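Local coordinates for protein epoxide hydrolase (Aspergillus niger, PDB 3G02) that probably hydrolyses epoxides to vicinal diols, as an alpha/beta-hydrolase-fold enzyme evolved in the laboratory for enantioselectivity, at residues Leu267-Ile278 and Val299-Pro309. The protein carries 9 engineered substitutions. Sequence-based numbering, arbitrary orientation.
Sequences LSSSPIALLAWI and VSLYWLTESFP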
ATOM      1  N   LEU A 267       5.321  -7.801  -2.289  1.00  6.85           N
ATOM      2  CA  LEU A 267       4.462  -8.819  -2.906  1.00  7.36           C
ATOM      3  C   LEU A 267       5.221  -9.973  -3.558  1.00  7.95           C
ATOM      4  O   LEU A 267       4.656 -11.055  -3.764  1.00  9.41           O
ATOM      5  CB  LEU A 267       3.493  -8.181  -3.903  1.00  7.27           C
ATOM      6  CG  LEU A 267       2.596  -7.078  -3.333  1.00  7.03           C
ATOM      7  CD1 LEU A 267       1.588  -6.718  -4.376  1.00  7.71           C
ATOM      8  CD2 LEU A 267       1.900  -7.486  -2.036  1.00  7.71           C
ATOM      9  N   SER A 268       6.496  -9.749  -3.867  1.00  8.08           N
ATOM     10  CA  SER A 268       7.352 -10.813  -4.390  1.00  8.42           C
ATOM     11  C   SER A 268       7.798 -11.784  -3.306  1.00  8.41           C
ATOM     12  O   SER A 268       8.207 -12.905  -3.619  1.00  8.45           O
ATOM     13  CB  SER A 268       8.582 -10.216  -5.061  1.00  8.38           C
ATOM     14  OG  SER A 268       8.218  -9.482  -6.216  1.00  9.37           O
ATOM     15  N   SER A 269       7.720 -11.365  -2.046  1.00  8.67           N
ATOM     16  CA  SER A 269       8.278 -12.153  -0.942  1.00  8.75           C
ATOM     17  C   SER A 269       7.522 -13.450  -0.674  1.00  8.89           C
ATOM     18  O   SER A 269       8.125 -14.457  -0.297  1.00  9.66           O
ATOM     19  CB  SER A 269       8.363 -11.310   0.333  1.00  8.50           C
ATOM     20  OG  SER A 269       7.080 -11.035   0.856  1.00  9.31           O
ATOM     21  N   SER A 270       6.207 -13.412  -0.868  1.00  8.89           N
ATOM     22  CA  SER A 270       5.329 -14.530  -0.544  1.00  8.39           C
ATOM     23  C   SER A 270       4.141 -14.548  -1.494  1.00  8.48           C
ATOM     24  O   SER A 270       3.561 -13.495  -1.785  1.00  8.20           O
ATOM     25  CB  SER A 270       4.822 -14.414   0.895  1.00  8.68           C
ATOM     26  OG  SER A 270       3.691 -15.245   1.112  1.00  9.14           O
ATOM     27  N   PRO A 271       3.756 -15.744  -1.974  1.00  8.07           N
ATOM     28  CA  PRO A 271       2.588 -15.836  -2.851  1.00  8.09           C
ATOM     29  C   PRO A 271       1.288 -15.441  -2.150  1.00  7.79           C
ATOM     30  O   PRO A 271       0.338 -15.020  -2.807  1.00  8.11           O
ATOM     31  CB  PRO A 271       2.571 -17.315  -3.263  1.00  7.97           C
ATOM     32  CG  PRO A 271       3.321 -18.019  -2.172  1.00  8.44           C
ATOM     33  CD  PRO A 271       4.386 -17.063  -1.747  1.00  8.41           C
ATOM     34  N   ILE A 272       1.256 -15.578  -0.826  1.00  7.50           N
ATOM     35  CA  ILE A 272       0.090 -15.176  -0.040  1.00  7.70           C
ATOM     36  C   ILE A 272      -0.027 -13.645   0.050  1.00  7.28           C
ATOM     37  O   ILE A 272      -1.139 -13.106   0.021  1.00  7.45           O
ATOM     38  CB  ILE A 272       0.079 -15.873   1.347  1.00  8.01           C
ATOM     39  CG1 ILE A 272      -0.307 -17.355   1.174  1.00  9.18           C
ATOM     40  CG2 ILE A 272      -0.833 -15.154   2.349  1.00  8.65           C
ATOM     41  CD1 ILE A 272      -1.707 -17.617   0.666  1.00 10.33           C
ATOM     42  N   ALA A 273       1.112 -12.954   0.129  1.00  6.99           N
ATOM     43  CA  ALA A 273       1.116 -11.491   0.030  1.00  6.52           C
ATOM     44  C   ALA A 273       0.512 -11.054  -1.301  1.00  6.37           C
ATOM     45  O   ALA A 273      -0.367 -10.193  -1.339  1.00  6.52           O
ATOM     46  CB  ALA A 273       2.528 -10.931   0.184  1.00  6.61           C
ATOM     47  N   LEU A 274       0.975 -11.669  -2.385  1.00  6.14           N
ATOM     48  CA  LEU A 274       0.457 -11.344  -3.701  1.00  5.66           C
ATOM     49  C   LEU A 274      -1.049 -11.636  -3.802  1.00  5.68           C
ATOM     50  O   LEU A 274      -1.818 -10.826  -4.331  1.00  5.91           O
ATOM     51  CB  LEU A 274       1.243 -12.101  -4.773  1.00  5.83           C
ATOM     52  CG  LEU A 274       0.933 -11.727  -6.222  1.00  5.46           C
ATOM     53  CD1 LEU A 274       1.454 -10.347  -6.576  1.00  5.46           C
ATOM     54  CD2 LEU A 274       1.530 -12.780  -7.137  1.00  5.22           C
ATOM     55  N   LEU A 275      -1.465 -12.793  -3.290  1.00  5.75           N
ATOM     56  CA  LEU A 275      -2.876 -13.181  -3.327  1.00  5.84           C
ATOM     57  C   LEU A 275      -3.766 -12.188  -2.576  1.00  5.85           C
ATOM     58  O   LEU A 275      -4.849 -11.844  -3.048  1.00  6.11           O
ATOM     59  CB  LEU A 275      -3.070 -14.596  -2.765  1.00  6.46           C
ATOM     60  CG  LEU A 275      -4.502 -15.132  -2.615  1.00  6.42           C
ATOM     61  CD1 LEU A 275      -5.209 -15.284  -3.954  1.00  8.30           C
ATOM     62  CD2 LEU A 275      -4.484 -16.469  -1.888  1.00  6.99           C
ATOM     63  N   ALA A 276      -3.314 -11.735  -1.413  1.00  5.74           N
ATOM     64  CA  ALA A 276      -4.097 -10.783  -0.627  1.00  5.36           C
ATOM     65  C   ALA A 276      -4.265  -9.449  -1.360  1.00  5.46           C
ATOM     66  O   ALA A 276      -5.376  -8.921  -1.467  1.00  6.09           O
ATOM     67  CB  ALA A 276      -3.474 -10.572   0.745  1.00  5.24           C
ATOM     68  N   TRP A 277      -3.154  -8.918  -1.870  1.00  5.38           N
ATOM     69  CA  TRP A 277      -3.157  -7.608  -2.519  1.00  5.24           C
ATOM     70  C   TRP A 277      -3.971  -7.614  -3.810  1.00  5.65           C
ATOM     71  O   TRP A 277      -4.793  -6.718  -4.041  1.00  6.05           O
ATOM     72  CB  TRP A 277      -1.720  -7.205  -2.809  1.00  5.22           C
ATOM     73  CG  TRP A 277      -1.496  -5.801  -3.317  1.00  5.29           C
ATOM     74  CD1 TRP A 277      -1.439  -5.397  -4.623  1.00  5.28           C
ATOM     75  CD2 TRP A 277      -1.235  -4.632  -2.524  1.00  5.24           C
ATOM     76  NE1 TRP A 277      -1.163  -4.048  -4.692  1.00  5.25           N
ATOM     77  CE2 TRP A 277      -1.033  -3.555  -3.421  1.00  4.57           C
ATOM     78  CE3 TRP A 277      -1.150  -4.390  -1.146  1.00  4.94           C
ATOM     79  CZ2 TRP A 277      -0.754  -2.256  -2.982  1.00  4.98           C
ATOM     80  CZ3 TRP A 277      -0.880  -3.095  -0.709  1.00  5.61           C
ATOM     81  CH2 TRP A 277      -0.691  -2.045  -1.626  1.00  4.51           C
ATOM     82  N   ILE A 278      -3.729  -8.613  -4.655  1.00  5.45           N
ATOM     83  CA  ILE A 278      -4.410  -8.708  -5.946  1.00  5.80           C
ATOM     84  C   ILE A 278      -5.813  -9.297  -5.790  1.00  5.49           C
ATOM     85  O   ILE A 278      -6.768  -8.827  -6.422  1.00  5.69           O
ATOM     86  CB  ILE A 278      -3.560  -9.495  -6.971  1.00  5.73           C
ATOM     87  CG1 ILE A 278      -2.315  -8.674  -7.325  1.00  6.16           C
ATOM     88  CG2 ILE A 278      -4.376  -9.841  -8.214  1.00  6.69           C
ATOM     89  CD1 ILE A 278      -1.413  -9.291  -8.374  1.00  6.60           C
ATOM     90  N   VAL A 299      -3.490 -15.046 -10.090  1.00  7.73           N
ATOM     91  CA  VAL A 299      -2.435 -14.764  -9.120  1.00  7.65           C
ATOM     92  C   VAL A 299      -1.216 -15.666  -9.351  1.00  7.68           C
ATOM     93  O   VAL A 299      -0.079 -15.192  -9.317  1.00  8.03           O
ATOM     94  CB  VAL A 299      -2.957 -14.845  -7.661  1.00  7.72           C
ATOM     95  CG1 VAL A 299      -1.821 -14.736  -6.660  1.00  7.29           C
ATOM     96  CG2 VAL A 299      -3.981 -13.736  -7.399  1.00  8.17           C
ATOM     97  N   SER A 300      -1.455 -16.953  -9.605  1.00  7.72           N
ATOM     98  CA  SER A 300      -0.360 -17.882  -9.905  1.00  7.70           C
ATOM     99  C   SER A 300       0.394 -17.458 -11.159  1.00  7.58           C
ATOM    100  O   SER A 300       1.620 -17.509 -11.190  1.00  7.69           O
ATOM    101  CB  SER A 300      -0.878 -19.314 -10.062  1.00  7.50           C
ATOM    102  OG  SER A 300      -1.455 -19.771  -8.851  1.00  8.31           O
ATOM    103  N   LEU A 301      -0.343 -17.024 -12.182  1.00  7.81           N
ATOM    104  CA  LEU A 301       0.255 -16.519 -13.413  1.00  8.13           C
ATOM    105  C   LEU A 301       1.182 -15.336 -13.133  1.00  7.76           C
ATOM    106  O   LEU A 301       2.313 -15.302 -13.615  1.00  8.11           O
ATOM    107  CB  LEU A 301      -0.840 -16.130 -14.409  1.00  8.23           C
ATOM    108  CG  LEU A 301      -0.429 -15.444 -15.714  1.00  9.10           C
ATOM    109  CD1 LEU A 301       0.484 -16.329 -16.570  1.00 10.23           C
ATOM    110  CD2 LEU A 301      -1.675 -15.023 -16.483  1.00  8.99           C
ATOM    111  N   TYR A 302       0.700 -14.377 -12.343  1.00  7.48           N
ATOM    112  CA  TYR A 302       1.536 -13.247 -11.929  1.00  7.31           C
ATOM    113  C   TYR A 302       2.759 -13.699 -11.134  1.00  7.44           C
ATOM    114  O   TYR A 302       3.871 -13.204 -11.352  1.00  7.44           O
ATOM    115  CB  TYR A 302       0.721 -12.255 -11.097  1.00  7.38           C
ATOM    116  CG  TYR A 302       0.164 -11.089 -11.878  1.00  7.10           C
ATOM    117  CD1 TYR A 302      -0.564 -11.288 -13.055  1.00  8.11           C
ATOM    118  CD2 TYR A 302       0.342  -9.780 -11.429  1.00  7.76           C
ATOM    119  CE1 TYR A 302      -1.083 -10.213 -13.770  1.00  8.04           C
ATOM    120  CE2 TYR A 302      -0.177  -8.703 -12.132  1.00  7.54           C
ATOM    121  CZ  TYR A 302      -0.891  -8.926 -13.300  1.00  6.54           C
ATOM    122  OH  TYR A 302      -1.399  -7.855 -13.989  1.00  6.52           O
ATOM    123  N   TRP A 303       2.553 -14.642 -10.216  1.00  7.58           N
ATOM    124  CA  TRP A 303       3.640 -15.122  -9.360  1.00  8.30           C
ATOM    125  C   TRP A 303       4.754 -15.768 -10.179  1.00  8.51           C
ATOM    126  O   TRP A 303       5.936 -15.426 -10.032  1.00  8.69           O
ATOM    127  CB  TRP A 303       3.124 -16.124  -8.325  1.00  8.51           C
ATOM    128  CG  TRP A 303       4.240 -16.709  -7.505  1.00  8.66           C
ATOM    129  CD1 TRP A 303       4.865 -17.910  -7.707  1.00  9.59           C
ATOM    130  CD2 TRP A 303       4.882 -16.108  -6.374  1.00  8.25           C
ATOM    131  NE1 TRP A 303       5.850 -18.095  -6.767  1.00 10.07           N
ATOM    132  CE2 TRP A 303       5.883 -17.006  -5.936  1.00  9.01           C
ATOM    133  CE3 TRP A 303       4.711 -14.896  -5.689  1.00  8.89           C
ATOM    134  CZ2 TRP A 303       6.704 -16.734  -4.837  1.00  9.45           C
ATOM    135  CZ3 TRP A 303       5.532 -14.623  -4.598  1.00  9.00           C
ATOM    136  CH2 TRP A 303       6.515 -15.541  -4.183  1.00  9.29           C
ATOM    137  N   LEU A 304       4.351 -16.681 -11.055  1.00  8.69           N
ATOM    138  CA  LEU A 304       5.290 -17.496 -11.824  1.00  8.93           C
ATOM    139  C   LEU A 304       6.051 -16.724 -12.898  1.00  9.33           C
ATOM    140  O   LEU A 304       7.046 -17.216 -13.430  1.00 10.12           O
ATOM    141  CB  LEU A 304       4.564 -18.701 -12.432  1.00  8.84           C
ATOM    142  CG  LEU A 304       3.991 -19.703 -11.424  1.00  8.92           C
ATOM    143  CD1 LEU A 304       2.960 -20.614 -12.079  1.00 10.03           C
ATOM    144  CD2 LEU A 304       5.115 -20.523 -10.784  1.00  8.76           C
ATOM    145  N   THR A 305       5.591 -15.509 -13.202  1.00  8.96           N
ATOM    146  CA  THR A 305       6.228 -14.661 -14.207  1.00  8.62           C
ATOM    147  C   THR A 305       6.834 -13.394 -13.598  1.00  8.75           C
ATOM    148  O   THR A 305       7.304 -12.519 -14.323  1.00  8.83           O
ATOM    149  CB  THR A 305       5.223 -14.251 -15.296  1.00  8.76           C
ATOM    150  OG1 THR A 305       4.102 -13.597 -14.685  1.00  7.68           O
ATOM    151  CG2 THR A 305       4.733 -15.476 -16.069  1.00  9.17           C
ATOM    152  N   GLU A 306       6.818 -13.305 -12.266  1.00  8.84           N
ATOM    153  CA  GLU A 306       7.305 -12.117 -11.549  1.00  9.32           C
ATOM    154  C   GLU A 306       6.733 -10.832 -12.150  1.00  8.45           C
ATOM    155  O   GLU A 306       7.450  -9.847 -12.343  1.00  8.68           O
ATOM    156  CB  GLU A 306       8.841 -12.077 -11.528  1.00  9.38           C
ATOM    157  CG  GLU A 306       9.477 -13.246 -10.781  1.00 10.93           C
ATOM    158  CD  GLU A 306      10.994 -13.268 -10.874  1.00 12.11           C
ATOM    159  OE1 GLU A 306      11.537 -13.088 -11.988  1.00 16.24           O
ATOM    160  OE2 GLU A 306      11.647 -13.478  -9.830  1.00 16.38           O
ATOM    161  N   SER A 307       5.436 -10.863 -12.444  1.00  7.88           N
ATOM    162  CA  SER A 307       4.750  -9.746 -13.095  1.00  7.38           C
ATOM    163  C   SER A 307       4.668  -8.503 -12.230  1.00  7.07           C
ATOM    164  O   SER A 307       4.950  -7.402 -12.705  1.00  7.42           O
ATOM    165  CB  SER A 307       3.332 -10.148 -13.499  1.00  7.20           C
ATOM    166  OG  SER A 307       3.342 -11.026 -14.607  1.00  7.13           O
ATOM    167  N   PHE A 308       4.284  -8.670 -10.965  1.00  6.92           N
ATOM    168  CA  PHE A 308       3.910  -7.510 -10.175  1.00  6.51           C
ATOM    169  C   PHE A 308       4.981  -6.406 -10.107  1.00  6.69           C
ATOM    170  O   PHE A 308       4.673  -5.249 -10.400  1.00  6.97           O
ATOM    171  CB  PHE A 308       3.417  -7.855  -8.764  1.00  6.54           C
ATOM    172  CG  PHE A 308       3.066  -6.635  -7.982  1.00  5.97           C
ATOM    173  CD1 PHE A 308       1.802  -6.064  -8.105  1.00  5.38           C
ATOM    174  CD2 PHE A 308       4.026  -5.995  -7.205  1.00  6.39           C
ATOM    175  CE1 PHE A 308       1.484  -4.896  -7.429  1.00  5.35           C
ATOM    176  CE2 PHE A 308       3.721  -4.821  -6.525  1.00  5.59           C
ATOM    177  CZ  PHE A 308       2.448  -4.275  -6.631  1.00  6.21           C
ATOM    178  N   PRO A 309       6.221  -6.747  -9.693  1.00  6.79           N
ATOM    179  CA  PRO A 309       7.205  -5.668  -9.568  1.00  7.10           C
ATOM    180  C   PRO A 309       7.567  -4.978 -10.886  1.00  7.21           C
ATOM    181  O   PRO A 309       8.055  -3.843 -10.864  1.00  7.57           O
ATOM    182  CB  PRO A 309       8.431  -6.376  -8.979  1.00  7.25           C
ATOM    183  CG  PRO A 309       8.257  -7.811  -9.354  1.00  7.78           C
ATOM    184  CD  PRO A 309       6.782  -8.049  -9.274  1.00  6.68           C
TER
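Helix 271-278 packs against helix 299-304, from Leu275 beside Val299 to Pro271 beside Trp303. Their axes come within 9.9 Å and run at 131°, between perpendicular and antiparallel. This is helix-helix packing in the mainly helical region between strands 209-214 and 340-345 of the alpha/beta hydrolase fold, probably its cap (lid) domain. A Schellman motif with Glu306 at C-prime ends helix 292-304 and turns the chain into helix 307-311.

Leu274 is a knob in the hole formed by Val299, Tyr302, Trp303 and Phe308. Leu274 CD2 sits 3.6 Å from Val299 O, and Leu274 CD1 reaches Phe308 CB. Val299 splits its methyls: CG1 lies against the backbone of Leu275, while CG2 meets Leu275 CD1 and Ile278 CG2. With CG anti to the backbone N (chi1 176°), the indole of Trp303 extends to the turn between helix 260-268 and helix 271-284. Pro271 CD lies over one face of the six-membered ring of Trp303, a CH-pi contact at 4.0 Å from the centroid, and Leu267 O lies at the indole edge. Leu32 of helix 26-38 also touches Trp303.

Tyr302 meets Ile278 CD1 through CD2, and its OH bonds to Gly120 O. The side chain of Phe308 lies about 7 Å from that of Tyr315, a predicted proton donor. Leu267 CD1 stands over the centre of the Phe308 ring, 3.4 Å from the centroid and 10° off the normal.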